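Local coordinates for glycerol uptake operon antiterminator regulatory protein (Listeria monocytogenes str. 4b, PDB 3KTS) that probably acts as a transcription antiterminator that switches on glycerol uptake genes in response to glycerol-3-phosphate, at residues S11-H17 and A175-S179; I74-T79 and K96-M102; A104-M110 and P128-L134. All coordinates share one frame; numbering follows the deposited sequence.

Contact 1: residues S11-H17 and A175-S179; sequences SIIPAAH and AVTTS
I13 and T177 lie next to each other on the side of two parallel strands that faces the barrel interior, and their side chains cross obliquely, T177 CG2 resting 3.8 Å from I13 CB. With I13 CG1 anti to its carbonyl carbon (chi1 -53°), the far methyl turns back toward the strand start, where CD1 meets A175 CB at 3.8 Å. T177 keeps OG1 between its backbone N and carbonyl carbon (chi1 49°), which sends CG2 to I13 while the hydroxyl is held by E132. I154 and V34, from the flanking strands, extend this inner apolar patch.

On the other face I12, P14, V176 and T178 point outward. Here the side chains meet loosely: I12 CG2 and T178 CG2 come to 4.2 Å, and V176 turns to helix 162-169, packing on V165, V168 and I169. T178 OG1 bonds to the backbone N of N180.

The backbones bind each other in the parallel pattern. V176 gives its N to S11 O and takes I13 N on its O, both at 2.7 Å. Further on, T178 N reaches I13 O only weakly, but A15 N bonds to T178 O at 2.8 Å.

Past the strand ends the contact turns polar. H17 offers its ring edge, and NE2 donates to S179 OG at 3.2 Å, with the oxygen almost in the ring plane. That same hydroxyl also bonds an unidentified small molecule, probably picked up in crystallisation, that may mark a pocket here. The first and last strands of the chain's eight-stranded parallel barrel are joined in this way, the pairing that closes the barrel, as in the TIM-barrel fold, and H17 and S179 stand at the C-terminal strand ends where such barrels carry their sites.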
loop_
_atom_site.group_PDB
_atom_site.type_symbol
_atom_site.label_atom_id
_atom_site.label_comp_id
_atom_site.label_asym_id
_atom_site.label_seq_id
_atom_site.Cartn_x
_atom_site.Cartn_y
_atom_site.Cartn_z
ATOM N N SER A 11 -6.653 -4.762 10.114
ATOM C CA SER A 11 -7.266 -5.388 8.947
ATOM C C SER A 11 -7.596 -4.391 7.844
ATOM O O SER A 11 -7.402 -4.680 6.663
ATOM C CB SER A 11 -8.524 -6.144 9.360
ATOM O OG SER A 11 -8.201 -7.151 10.299
ATOM N N ILE A 12 -8.108 -3.229 8.233
ATOM C CA ILE A 12 -8.392 -2.161 7.293
ATOM C C ILE A 12 -7.274 -1.129 7.372
ATOM O O ILE A 12 -6.911 -0.650 8.454
ATOM C CB ILE A 12 -9.793 -1.521 7.539
ATOM C CG1 ILE A 12 -10.888 -2.347 6.871
ATOM C CG2 ILE A 12 -9.887 -0.116 6.967
ATOM C CD1 ILE A 12 -11.438 -3.448 7.724
ATOM N N ILE A 13 -6.696 -0.836 6.216
ATOM C CA ILE A 13 -5.763 0.256 6.076
ATOM C C ILE A 13 -6.466 1.261 5.177
ATOM O O ILE A 13 -6.545 1.054 3.970
ATOM C CB ILE A 13 -4.430 -0.207 5.462
ATOM C CG1 ILE A 13 -3.858 -1.403 6.242
ATOM C CG2 ILE A 13 -3.443 0.947 5.439
ATOM C CD1 ILE A 13 -2.567 -1.976 5.670
ATOM N N PRO A 14 -7.028 2.331 5.768
ATOM C CA PRO A 14 -7.761 3.337 5.004
ATOM C C PRO A 14 -6.908 4.013 3.940
ATOM O O PRO A 14 -5.717 4.239 4.149
ATOM C CB PRO A 14 -8.181 4.354 6.075
ATOM C CG PRO A 14 -7.264 4.131 7.209
ATOM C CD PRO A 14 -7.021 2.654 7.205
ATOM N N ALA A 15 -7.529 4.322 2.807
ATOM C CA ALA A 15 -6.827 4.904 1.673
ATOM C C ALA A 15 -7.393 6.277 1.341
ATOM O O ALA A 15 -8.538 6.394 0.916
ATOM C CB ALA A 15 -6.914 3.973 0.463
ATOM N N ALA A 16 -6.580 7.311 1.536
ATOM C CA ALA A 16 -7.007 8.687 1.328
ATOM C C ALA A 16 -6.755 9.160 -0.097
ATOM O O ALA A 16 -5.629 9.068 -0.589
ATOM C CB ALA A 16 -6.305 9.611 2.320
ATOM N N HIS A 17 -7.809 9.663 -0.743
ATOM C CA HIS A 17 -7.716 10.329 -2.045
ATOM C C HIS A 17 -7.511 11.829 -1.870
ATOM O O HIS A 17 -6.914 12.494 -2.725
ATOM C CB HIS A 17 -9.000 10.124 -2.851
ATOM C CG HIS A 17 -9.175 8.738 -3.383
ATOM N ND1 HIS A 17 -8.560 8.299 -4.535
ATOM C CD2 HIS A 17 -9.912 7.697 -2.930
ATOM C CE1 HIS A 17 -8.907 7.047 -4.768
ATOM N NE2 HIS A 17 -9.721 6.654 -3.805
ATOM N N ALA A 175 -3.750 -7.882 5.268
ATOM C CA ALA A 175 -4.639 -6.735 5.506
ATOM C C ALA A 175 -5.311 -6.295 4.206
ATOM O O ALA A 175 -5.018 -6.819 3.131
ATOM C CB ALA A 175 -3.881 -5.558 6.135
ATOM N N VAL A 176 -6.213 -5.326 4.324
ATOM C CA VAL A 176 -6.963 -4.791 3.202
ATOM C C VAL A 176 -6.710 -3.289 3.113
ATOM O O VAL A 176 -6.664 -2.615 4.136
ATOM C CB VAL A 176 -8.475 -5.071 3.381
ATOM C CG1 VAL A 176 -9.311 -4.358 2.332
ATOM C CG2 VAL A 176 -8.747 -6.560 3.327
ATOM N N THR A 177 -6.507 -2.771 1.903
ATOM C CA THR A 177 -6.554 -1.325 1.683
ATOM C C THR A 177 -7.828 -0.970 0.947
ATOM O O THR A 177 -8.254 -1.697 0.046
ATOM C CB THR A 177 -5.351 -0.772 0.889
ATOM O OG1 THR A 177 -5.146 -1.558 -0.288
ATOM C CG2 THR A 177 -4.102 -0.789 1.729
ATOM N N THR A 178 -8.424 0.155 1.331
ATOM C CA THR A 178 -9.711 0.572 0.791
ATOM C C THR A 178 -10.022 2.044 1.076
ATOM O O THR A 178 -9.630 2.593 2.109
ATOM C CB THR A 178 -10.860 -0.325 1.327
ATOM O OG1 THR A 178 -12.117 0.157 0.843
ATOM C CG2 THR A 178 -10.867 -0.356 2.843
ATOM N N SER A 179 -10.721 2.675 0.142
ATOM C CA SER A 179 -11.223 4.025 0.350
ATOM C C SER A 179 -12.741 4.017 0.509
ATOM O O SER A 179 -13.383 5.063 0.415
ATOM C CB SER A 179 -10.804 4.944 -0.794
ATOM O OG SER A 179 -11.163 4.404 -2.048
#

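Contact 2: residues I74-T79 and K96-M102; sequences IDFLCT and KAKQHKM
I74 lies beside K96 and, one turn on, C78 beside H100 (CA to CA 6.6 Å), so the two segments run roughly the same way. H100 does most of the work. Its NE2 donates to D75 OD1 at 2.7 Å, meeting the oxygen nearly along its C-O axis, while carboxylate and imidazole planes are turned 69° against each other. One ring face is covered by C78 CB, a CH-pi contact 3.9 Å from the centroid, and T79 CG2 approaches the ring obliquely. Together the bond and the covered face should limit rotation of the imidazole.

K96 folds at chi2 (71°), bringing CE to 3.3 Å from D75 OD1; its NZ makes only a long salt bridge to OD2. Its CB and CG pass I74 CG2, the two side chains running in opposite directions. Deeper in, C78 SG packs on M102 CG at 3.8 Å, and A97 and M102 both rest on I86 of strand 85-88. K101, with positive phi, is the C-prime residue of a Schellman motif, M102 N bonding to A97 O. This is the outer helical layer of a TIM barrel, where neighbouring helices pack alongside and the second turns back into the next strand.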
loop_
_atom_site.group_PDB
_atom_site.type_symbol
_atom_site.label_atom_id
_atom_site.label_comp_id
_atom_site.label_asym_id
_atom_site.label_seq_id
_atom_site.Cartn_x
_atom_site.Cartn_y
_atom_site.Cartn_z
ATOM N N ILE A 74 12.731 8.727 -5.577
ATOM C CA ILE A 74 12.581 7.819 -4.443
ATOM C C ILE A 74 13.526 8.240 -3.325
ATOM O O ILE A 74 13.144 8.236 -2.152
ATOM C CB ILE A 74 12.759 6.335 -4.863
ATOM C CG1 ILE A 74 11.678 5.939 -5.878
ATOM C CG2 ILE A 74 12.705 5.389 -3.661
ATOM C CD1 ILE A 74 10.249 6.395 -5.530
ATOM N N ASP A 75 14.738 8.645 -3.713
ATOM C CA ASP A 75 15.707 9.287 -2.813
ATOM C C ASP A 75 15.081 10.440 -2.027
ATOM O O ASP A 75 15.240 10.513 -0.813
ATOM C CB ASP A 75 16.923 9.789 -3.604
ATOM C CG ASP A 75 17.890 8.675 -3.958
ATOM O OD1 ASP A 75 18.072 7.772 -3.114
ATOM O OD2 ASP A 75 18.472 8.702 -5.070
ATOM N N PHE A 76 14.357 11.308 -2.735
ATOM C CA PHE A 76 13.620 12.440 -2.162
ATOM C C PHE A 76 12.566 12.007 -1.148
ATOM O O PHE A 76 12.422 12.627 -0.093
ATOM C CB PHE A 76 12.971 13.229 -3.299
ATOM C CG PHE A 76 12.072 14.355 -2.855
ATOM C CD1 PHE A 76 10.705 14.305 -3.114
ATOM C CD2 PHE A 76 12.591 15.476 -2.220
ATOM C CE1 PHE A 76 9.867 15.341 -2.733
ATOM C CE2 PHE A 76 11.761 16.517 -1.827
ATOM C CZ PHE A 76 10.398 16.456 -2.095
ATOM N N LEU A 77 11.846 10.937 -1.470
ATOM C CA LEU A 77 10.805 10.418 -0.591
ATOM C C LEU A 77 11.382 9.837 0.682
ATOM O O LEU A 77 10.775 9.953 1.741
ATOM C CB LEU A 77 9.967 9.358 -1.303
ATOM C CG LEU A 77 9.144 9.783 -2.518
ATOM C CD1 LEU A 77 8.313 8.612 -2.989
ATOM C CD2 LEU A 77 8.260 10.982 -2.207
ATOM N N CYS A 78 12.561 9.232 0.571
ATOM C CA CYS A 78 13.190 8.542 1.693
ATOM C C CYS A 78 14.013 9.453 2.593
ATOM O O CYS A 78 14.044 9.259 3.810
ATOM C CB CYS A 78 14.073 7.411 1.179
ATOM S SG CYS A 78 13.170 6.097 0.335
ATOM N N THR A 79 14.682 10.435 1.995
ATOM C CA THR A 79 15.553 11.345 2.738
ATOM C C THR A 79 14.853 12.631 3.184
ATOM O O THR A 79 15.160 13.155 4.253
ATOM C CB THR A 79 16.844 11.713 1.950
ATOM O OG1 THR A 79 16.497 12.366 0.720
ATOM C CG2 THR A 79 17.687 10.471 1.654
ATOM N N LYS A 96 15.267 0.665 -4.764
ATOM C CA LYS A 96 15.799 1.874 -4.152
ATOM C C LYS A 96 15.326 2.066 -2.713
ATOM O O LYS A 96 16.129 2.424 -1.845
ATOM C CB LYS A 96 15.459 3.110 -4.990
ATOM C CG LYS A 96 16.371 4.299 -4.719
ATOM C CD LYS A 96 17.770 4.059 -5.280
ATOM C CE LYS A 96 18.796 4.945 -4.610
ATOM N NZ LYS A 96 20.011 5.123 -5.447
ATOM N N ALA A 97 14.038 1.821 -2.465
ATOM C CA ALA A 97 13.463 1.984 -1.128
ATOM C C ALA A 97 14.106 1.025 -0.137
ATOM O O ALA A 97 14.337 1.374 1.020
ATOM C CB ALA A 97 11.968 1.783 -1.158
ATOM N N LYS A 98 14.419 -0.175 -0.615
ATOM C CA LYS A 98 15.110 -1.177 0.187
ATOM C C LYS A 98 16.532 -0.772 0.576
ATOM O O LYS A 98 17.025 -1.203 1.614
ATOM C CB LYS A 98 15.108 -2.526 -0.527
ATOM C CG LYS A 98 13.813 -3.317 -0.327
ATOM C CD LYS A 98 13.771 -4.558 -1.205
ATOM C CE LYS A 98 14.704 -5.642 -0.704
ATOM N NZ LYS A 98 14.870 -6.693 -1.734
ATOM N N GLN A 99 17.177 0.060 -0.242
ATOM C CA GLN A 99 18.505 0.586 0.089
ATOM C C GLN A 99 18.421 1.557 1.260
ATOM O O GLN A 99 19.321 1.603 2.096
ATOM C CB GLN A 99 19.161 1.276 -1.114
ATOM C CG GLN A 99 19.315 0.396 -2.335
ATOM C CD GLN A 99 20.355 0.906 -3.322
ATOM O OE1 GLN A 99 20.277 2.035 -3.809
ATOM N NE2 GLN A 99 21.330 0.059 -3.634
ATOM N N HIS A 100 17.326 2.313 1.319
ATOM C CA HIS A 100 17.098 3.294 2.374
ATOM C C HIS A 100 16.389 2.686 3.569
ATOM O O HIS A 100 15.913 3.421 4.440
ATOM C CB HIS A 100 16.251 4.452 1.854
ATOM C CG HIS A 100 16.947 5.309 0.848
ATOM N ND1 HIS A 100 17.670 6.428 1.198
ATOM C CD2 HIS A 100 17.020 5.219 -0.499
ATOM C CE1 HIS A 100 18.163 6.990 0.109
ATOM N NE2 HIS A 100 17.783 6.276 -0.935
ATOM N N LYS A 101 16.314 1.353 3.594
ATOM C CA LYS A 101 15.646 0.585 4.651
ATOM C C LYS A 101 14.196 1.037 4.863
ATOM O O LYS A 101 13.740 1.194 5.998
ATOM C CB LYS A 101 16.456 0.606 5.960
ATOM C CG LYS A 101 17.919 0.191 5.801
ATOM C CD LYS A 101 18.597 0.023 7.152
ATOM C CE LYS A 101 20.073 -0.325 6.988
ATOM N NZ LYS A 101 20.802 -0.285 8.291
ATOM N N MET A 102 13.497 1.260 3.747
ATOM C CA MET A 102 12.083 1.624 3.732
ATOM C C MET A 102 11.214 0.410 3.489
ATOM O O MET A 102 11.628 -0.543 2.817
ATOM C CB MET A 102 11.801 2.628 2.625
ATOM C CG MET A 102 11.670 4.037 3.091
ATOM S SD MET A 102 9.987 4.493 3.535
ATOM C CE MET A 102 10.280 6.245 3.533
#

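Contact 3: residues A104-M110 and P128-L134; sequences AIQRLFM and PDCIELL
I105 and C130 meet CB to CB at 3.6 Å at the apolar centre, and I105 CD1 continues over E132 CB at 3.7 Å. On the reverse face, turned to the helices, Q106 CB packs against I131 CG2, and L108 and L133 come together more loosely. Q106 runs its extended chain across P128, placing NE2 3.6 Å from P128 CG.

Further along the inner face L134 CD1 lies against the R107 chain, 3.5 Å from CG, crossing it at a slant, and also touches the F109 ring obliquely. R107 and E132 lie side by side and point the same way, CG roughly anti to the backbone N in both (chi1 -150° and -172°). R107 NE bonds E132 OE1 at 3.0 Å in a salt bridge, although the oxygen sits 33° out of the guanidinium plane. E132 OE2 is taken by T177, so both carboxylate oxygens are engaged.

At the other end D129 OD2 receives A104 N at 2.9 Å, almost straight, on its anti side. Between these ends the parallel strands exchange regular backbone bonds. With helix 113-126 linking them, they form the beta-alpha-beta unit repeated round a TIM barrel, with R107 near the unidentified bound molecule.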
loop_
_atom_site.group_PDB
_atom_site.type_symbol
_atom_site.label_atom_id
_atom_site.label_comp_id
_atom_site.label_asym_id
_atom_site.label_seq_id
_atom_site.Cartn_x
_atom_site.Cartn_y
_atom_site.Cartn_z
ATOM N N ALA A 104 9.063 -1.278 1.500
ATOM C CA ALA A 104 8.721 -1.253 0.085
ATOM C C ALA A 104 7.644 -2.284 -0.236
ATOM O O ALA A 104 7.898 -3.494 -0.208
ATOM C CB ALA A 104 9.955 -1.489 -0.756
ATOM N N ILE A 105 6.439 -1.802 -0.526
ATOM C CA ILE A 105 5.358 -2.679 -0.979
ATOM C C ILE A 105 5.102 -2.521 -2.491
ATOM O O ILE A 105 4.978 -1.407 -2.994
ATOM C CB ILE A 105 4.075 -2.597 -0.062
ATOM C CG1 ILE A 105 2.785 -2.480 -0.880
ATOM C CG2 ILE A 105 4.197 -1.494 1.035
ATOM C CD1 ILE A 105 1.544 -2.395 -0.023
ATOM N N GLN A 106 5.064 -3.643 -3.209
ATOM C CA GLN A 106 4.933 -3.632 -4.668
ATOM C C GLN A 106 3.501 -3.849 -5.135
ATOM O O GLN A 106 2.850 -4.823 -4.758
ATOM C CB GLN A 106 5.837 -4.681 -5.306
ATOM C CG GLN A 106 6.025 -4.491 -6.811
ATOM C CD GLN A 106 6.578 -5.717 -7.504
ATOM O OE1 GLN A 106 6.150 -6.067 -8.605
ATOM N NE2 GLN A 106 7.526 -6.384 -6.861
ATOM N N ARG A 107 3.028 -2.940 -5.981
ATOM C CA ARG A 107 1.651 -2.961 -6.442
ATOM C C ARG A 107 1.514 -3.821 -7.684
ATOM O O ARG A 107 2.265 -3.669 -8.647
ATOM C CB ARG A 107 1.187 -1.545 -6.743
ATOM C CG ARG A 107 -0.282 -1.349 -6.531
ATOM C CD ARG A 107 -0.682 0.091 -6.750
ATOM N NE ARG A 107 -2.009 0.377 -6.212
ATOM C CZ ARG A 107 -2.701 1.479 -6.480
ATOM N NH1 ARG A 107 -2.189 2.415 -7.276
ATOM N NH2 ARG A 107 -3.899 1.656 -5.937
ATOM N N LEU A 108 0.548 -4.727 -7.655
ATOM C CA LEU A 108 0.301 -5.615 -8.770
ATOM C C LEU A 108 -1.160 -5.516 -9.172
ATOM O O LEU A 108 -2.039 -5.477 -8.312
ATOM C CB LEU A 108 0.633 -7.048 -8.374
ATOM C CG LEU A 108 1.343 -7.868 -9.448
ATOM C CD1 LEU A 108 2.832 -7.582 -9.390
ATOM C CD2 LEU A 108 1.077 -9.353 -9.257
ATOM N N PHE A 109 -1.411 -5.468 -10.480
ATOM C CA PHE A 109 -2.770 -5.419 -11.012
ATOM C C PHE A 109 -3.139 -6.756 -11.635
ATOM O O PHE A 109 -2.631 -7.103 -12.709
ATOM C CB PHE A 109 -2.900 -4.329 -12.083
ATOM C CG PHE A 109 -2.601 -2.933 -11.597
ATOM C CD1 PHE A 109 -3.085 -2.474 -10.374
ATOM C CD2 PHE A 109 -1.864 -2.061 -12.391
ATOM C CE1 PHE A 109 -2.810 -1.179 -9.940
ATOM C CE2 PHE A 109 -1.587 -0.767 -11.966
ATOM C CZ PHE A 109 -2.062 -0.322 -10.739
ATOM N N MET A 110 -4.023 -7.501 -10.973
ATOM C CA MET A 110 -4.558 -8.756 -11.520
ATOM C C MET A 110 -5.452 -8.505 -12.745
ATOM O O MET A 110 -6.680 -8.502 -12.650
ATOM C CB MET A 110 -5.310 -9.557 -10.443
ATOM C CG MET A 110 -4.433 -10.101 -9.292
ATOM S SD MET A 110 -2.988 -11.062 -9.822
ATOM C CE MET A 110 -3.774 -12.397 -10.716
ATOM N N PRO A 128 10.166 -7.613 -2.858
ATOM C CA PRO A 128 9.583 -6.542 -2.080
ATOM C C PRO A 128 9.283 -7.004 -0.671
ATOM O O PRO A 128 9.142 -8.202 -0.429
ATOM C CB PRO A 128 8.287 -6.244 -2.824
ATOM C CG PRO A 128 7.911 -7.522 -3.447
ATOM C CD PRO A 128 9.199 -8.185 -3.817
ATOM N N ASP A 129 9.193 -6.052 0.249
ATOM C CA ASP A 129 8.844 -6.345 1.631
ATOM C C ASP A 129 7.407 -6.825 1.726
ATOM O O ASP A 129 7.055 -7.573 2.634
ATOM C CB ASP A 129 9.029 -5.103 2.508
ATOM C CG ASP A 129 10.476 -4.634 2.576
ATOM O OD1 ASP A 129 11.390 -5.491 2.644
ATOM O OD2 ASP A 129 10.698 -3.402 2.570
ATOM N N CYS A 130 6.590 -6.398 0.767
ATOM C CA CYS A 130 5.161 -6.681 0.765
ATOM C C CYS A 130 4.611 -6.546 -0.660
ATOM O O CYS A 130 5.255 -5.944 -1.504
ATOM C CB CYS A 130 4.468 -5.693 1.702
ATOM S SG CYS A 130 2.776 -6.069 2.100
ATOM N N ILE A 131 3.437 -7.108 -0.933
ATOM C CA ILE A 131 2.762 -6.863 -2.220
ATOM C C ILE A 131 1.293 -6.493 -2.079
ATOM O O ILE A 131 0.544 -7.177 -1.403
ATOM C CB ILE A 131 2.915 -8.034 -3.236
ATOM C CG1 ILE A 131 2.974 -9.379 -2.524
ATOM C CG2 ILE A 131 4.172 -7.850 -4.056
ATOM C CD1 ILE A 131 3.315 -10.566 -3.423
ATOM N N GLU A 132 0.889 -5.396 -2.707
ATOM C CA GLU A 132 -0.532 -5.046 -2.772
ATOM C C GLU A 132 -1.129 -5.614 -4.066
ATOM O O GLU A 132 -0.645 -5.320 -5.158
ATOM C CB GLU A 132 -0.728 -3.525 -2.693
ATOM C CG GLU A 132 -2.169 -3.063 -2.558
ATOM C CD GLU A 132 -2.314 -1.536 -2.557
ATOM O OE1 GLU A 132 -1.894 -0.874 -3.539
ATOM O OE2 GLU A 132 -2.864 -0.998 -1.569
ATOM N N LEU A 133 -2.163 -6.440 -3.934
ATOM C CA LEU A 133 -2.887 -6.970 -5.096
ATOM C C LEU A 133 -4.203 -6.242 -5.318
ATOM O O LEU A 133 -4.955 -5.991 -4.372
ATOM C CB LEU A 133 -3.150 -8.470 -4.952
ATOM C CG LEU A 133 -2.152 -9.444 -5.593
ATOM C CD1 LEU A 133 -0.783 -9.436 -4.904
ATOM C CD2 LEU A 133 -2.739 -10.854 -5.614
ATOM N N LEU A 134 -4.464 -5.894 -6.576
ATOM C CA LEU A 134 -5.718 -5.255 -6.978
ATOM C C LEU A 134 -6.320 -5.991 -8.178
ATOM O O LEU A 134 -5.584 -6.409 -9.068
ATOM C CB LEU A 134 -5.505 -3.776 -7.301
ATOM C CG LEU A 134 -4.917 -2.908 -6.184
ATOM C CD1 LEU A 134 -3.426 -2.805 -6.361
ATOM C CD2 LEU A 134 -5.532 -1.523 -6.146
#

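Contacts 1 and 3 are buried strand pairs of one curled parallel sheet, their centres 14 Å apart; contact 2 sits in the helical shell, only partly buried. The two sheet contacts rest on repeated backbone bonds and place the R107–E132 salt bridge and the T177 hydroxyl on the inner face, where T177 OG1 and E132 OE2, 2.7 Å apart, join them by a probable hydrogen bond. Contact 2 relies on side chains alone, with a histidine–carboxylate pair toward the outside and apolar groups toward the barrel. It is tied to contact 3 by chain succession, helix 91-99 leading into strand 103-109, and by packing of A97 on A104. Contact 1 closes the loop of chain in which both others are nested.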